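Local coordinates for putative lipoprotein (Campylobacter jejuni subsp. jejuni, PDB 2G5G), which binds two cofacial hemes as a dimer and probably takes part in bacterial heme transport, at residues A42-L47 with S239-V244. Sequence-based numbering, arbitrary orientation.
Sequences ADVILL and SSKKIV
Asp43 CG stands anti to its carbonyl carbon (chi1 -56°), which carries the carboxylate over to the backbone of Lys242; Val244 CG1 sits between its own backbone N and carbonyl carbon (chi1 65°), within reach of Ala42 and Ile45. Asp43 OD2 takes the N-H of Lys242 on its anti lone pair at 2.7 Å, in a nearly straight bond. In return Lys242 O accepts two donors: Asp43 N on a lone pair in the carbonyl plane, and Val44 N at 3.1 Å, tilted from that plane. Asp43 is thus held by both backbone and side chain where the two strands begin. A water donates to Asp43 OD2 and accepts from Lys242 NZ, bridging charges that do not touch directly.

From here strands 44-49 and 243-248 run parallel as neighbours in the central mixed sheet of the ChaN fold. Val244 N donates to Val44 O at 3.0 Å, and Val244 O receives Leu46 N at 2.8 Å. On one face Val244 CG1 packs tightly on Ala42 CB at 3.3 Å and lies alongside Ile45 CG1. On the other, Ile243 CD1 rests 3.7 Å from Val44 CB, and Lys241 CD meets Val44 CG2, the extended lysine chain crossing the valine side chain at about a right angle. Lys241 NZ goes on to bond Leu208 O and His211 O, and a water ties it to Asp43 O.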
ATOM      1  N   ALA A  42     -35.664  12.044  -6.245  1.00 19.97           N
ATOM      2  CA  ALA A  42     -34.371  11.828  -6.892  1.00 19.31           C
ATOM      3  C   ALA A  42     -34.307  10.447  -7.501  1.00 18.68           C
ATOM      4  O   ALA A  42     -35.017   9.546  -7.065  1.00 17.86           O
ATOM      5  CB  ALA A  42     -33.226  12.037  -5.893  1.00 18.83           C
ATOM      6  N   ASP A  43     -33.473  10.285  -8.534  1.00 18.56           N
ATOM      7  CA  ASP A  43     -33.165   8.955  -9.077  1.00 18.34           C
ATOM      8  C   ASP A  43     -31.973   8.287  -8.391  1.00 17.96           C
ATOM      9  O   ASP A  43     -31.898   7.053  -8.311  1.00 17.18           O
ATOM     10  CB  ASP A  43     -32.901   9.041 -10.606  1.00 17.56           C
ATOM     11  CG  ASP A  43     -34.064   9.672 -11.341  1.00 19.28           C
ATOM     12  OD1 ASP A  43     -35.135   9.060 -11.292  1.00 18.42           O
ATOM     13  OD2 ASP A  43     -33.936  10.791 -11.886  1.00 19.04           O
ATOM     14  N   VAL A  44     -31.042   9.116  -7.947  1.00 17.37           N
ATOM     15  CA  VAL A  44     -29.834   8.674  -7.258  1.00 18.38           C
ATOM     16  C   VAL A  44     -29.695   9.486  -5.959  1.00 17.72           C
ATOM     17  O   VAL A  44     -29.641  10.721  -5.985  1.00 18.26           O
ATOM     18  CB  VAL A  44     -28.577   8.923  -8.116  1.00 19.45           C
ATOM     19  CG1 VAL A  44     -27.325   8.503  -7.355  1.00 18.70           C
ATOM     20  CG2 VAL A  44     -28.692   8.177  -9.493  1.00 19.18           C
ATOM     21  N   ILE A  45     -29.600   8.793  -4.849  1.00 17.87           N
ATOM     22  CA  ILE A  45     -29.438   9.455  -3.564  1.00 19.46           C
ATOM     23  C   ILE A  45     -28.074   9.041  -3.058  1.00 19.25           C
ATOM     24  O   ILE A  45     -27.822   7.855  -2.846  1.00 19.33           O
ATOM     25  CB  ILE A  45     -30.542   9.037  -2.540  1.00 20.50           C
ATOM     26  CG1 ILE A  45     -31.920   9.484  -3.024  1.00 20.77           C
ATOM     27  CG2 ILE A  45     -30.255   9.653  -1.155  1.00 20.88           C
ATOM     28  CD1 ILE A  45     -33.071   8.568  -2.571  1.00 19.24           C
ATOM     29  N   LEU A  46     -27.169  10.005  -2.903  1.00 18.77           N
ATOM     30  CA  LEU A  46     -25.886   9.703  -2.275  1.00 19.96           C
ATOM     31  C   LEU A  46     -25.905  10.014  -0.779  1.00 19.95           C
ATOM     32  O   LEU A  46     -26.318  11.100  -0.399  1.00 21.41           O
ATOM     33  CB  LEU A  46     -24.720  10.435  -2.942  1.00 19.39           C
ATOM     34  CG  LEU A  46     -24.401  10.150  -4.402  1.00 23.01           C
ATOM     35  CD1 LEU A  46     -25.350  10.926  -5.243  1.00 24.05           C
ATOM     36  CD2 LEU A  46     -22.975  10.630  -4.694  1.00 24.42           C
ATOM     37  N   LEU A  47     -25.473   9.053   0.041  1.00 18.46           N
ATOM     38  CA  LEU A  47     -25.467   9.177   1.516  1.00 19.27           C
ATOM     39  C   LEU A  47     -24.034   9.045   1.990  1.00 20.22           C
ATOM     40  O   LEU A  47     -23.428   7.948   1.904  1.00 20.00           O
ATOM     41  CB  LEU A  47     -26.278   8.048   2.153  1.00 19.18           C
ATOM     42  CG  LEU A  47     -27.208   8.307   3.341  1.00 22.81           C
ATOM     43  CD1 LEU A  47     -27.491   7.040   4.145  1.00 20.87           C
ATOM     44  CD2 LEU A  47     -26.969   9.558   4.226  1.00 22.14           C
ATOM     45  N   SER A 239     -25.508  12.159 -17.467  1.00 22.39           N
ATOM     46  CA  SER A 239     -26.762  11.644 -16.932  1.00 22.79           C
ATOM     47  C   SER A 239     -27.792  12.770 -16.819  1.00 22.67           C
ATOM     48  O   SER A 239     -27.461  13.876 -16.389  1.00 23.12           O
ATOM     49  CB  SER A 239     -26.537  11.049 -15.550  1.00 23.16           C
ATOM     50  OG  SER A 239     -27.739  10.429 -15.096  1.00 21.79           O
ATOM     51  N   SER A 240     -29.045  12.494 -17.197  1.00 21.86           N
ATOM     52  CA  SER A 240     -30.139  13.401 -16.855  1.00 22.38           C
ATOM     53  C   SER A 240     -30.900  12.984 -15.583  1.00 20.90           C
ATOM     54  O   SER A 240     -31.905  13.608 -15.247  1.00 20.88           O
ATOM     55  CB  SER A 240     -31.124  13.565 -18.000  1.00 22.88           C
ATOM     56  OG  SER A 240     -30.575  14.393 -19.002  1.00 28.01           O
ATOM     57  N   LYS A 241     -30.437  11.939 -14.899  1.00 19.39           N
ATOM     58  CA  LYS A 241     -31.021  11.515 -13.614  1.00 18.02           C
ATOM     59  C   LYS A 241     -30.990  12.647 -12.622  1.00 18.73           C
ATOM     60  O   LYS A 241     -30.036  13.461 -12.605  1.00 18.31           O
ATOM     61  CB  LYS A 241     -30.275  10.312 -13.014  1.00 18.00           C
ATOM     62  CG  LYS A 241     -30.581   8.978 -13.725  1.00 15.20           C
ATOM     63  CD  LYS A 241     -29.992   7.812 -12.986  1.00 16.86           C
ATOM     64  CE  LYS A 241     -30.417   6.449 -13.607  1.00 15.17           C
ATOM     65  NZ  LYS A 241     -29.730   5.402 -12.750  1.00 19.32           N
ATOM     66  N   LYS A 242     -32.006  12.708 -11.779  1.00 18.58           N
ATOM     67  CA  LYS A 242     -31.984  13.681 -10.678  1.00 19.27           C
ATOM     68  C   LYS A 242     -31.142  13.123  -9.552  1.00 18.48           C
ATOM     69  O   LYS A 242     -31.428  12.044  -9.020  1.00 17.49           O
ATOM     70  CB  LYS A 242     -33.397  13.966 -10.188  1.00 19.27           C
ATOM     71  CG  LYS A 242     -34.248  14.641 -11.300  1.00 23.38           C
ATOM     72  CD  LYS A 242     -35.721  14.588 -10.941  1.00 28.16           C
ATOM     73  CE  LYS A 242     -36.578  15.185 -12.062  1.00 32.36           C
ATOM     74  NZ  LYS A 242     -36.417  14.390 -13.346  1.00 33.96           N
ATOM     75  N   ILE A 243     -30.102  13.874  -9.200  1.00 18.20           N
ATOM     76  CA  ILE A 243     -29.114  13.470  -8.202  1.00 17.63           C
ATOM     77  C   ILE A 243     -29.291  14.303  -6.923  1.00 17.91           C
ATOM     78  O   ILE A 243     -29.350  15.540  -6.984  1.00 17.56           O
ATOM     79  CB  ILE A 243     -27.660  13.725  -8.710  1.00 19.16           C
ATOM     80  CG1 ILE A 243     -27.436  13.261 -10.192  1.00 16.69           C
ATOM     81  CG2 ILE A 243     -26.650  13.085  -7.747  1.00 19.28           C
ATOM     82  CD1 ILE A 243     -27.823  11.716 -10.460  1.00 14.52           C
ATOM     83  N   VAL A 244     -29.287  13.648  -5.766  1.00 16.61           N
ATOM     84  CA  VAL A 244     -29.356  14.358  -4.474  1.00 16.98           C
ATOM     85  C   VAL A 244     -28.326  13.758  -3.511  1.00 17.33           C
ATOM     86  O   VAL A 244     -28.129  12.528  -3.457  1.00 16.89           O
ATOM     87  CB  VAL A 244     -30.785  14.375  -3.837  1.00 17.39           C
ATOM     88  CG1 VAL A 244     -31.241  12.949  -3.469  1.00 17.00           C
ATOM     89  CG2 VAL A 244     -30.809  15.284  -2.615  1.00 16.59           C
TER
HETATM   90  O   HOH W   1     -31.549   5.508 -10.565  1.00 16.52           O
HETATM   91  O   HOH W   2     -35.798  11.848 -13.320  1.00 37.25           O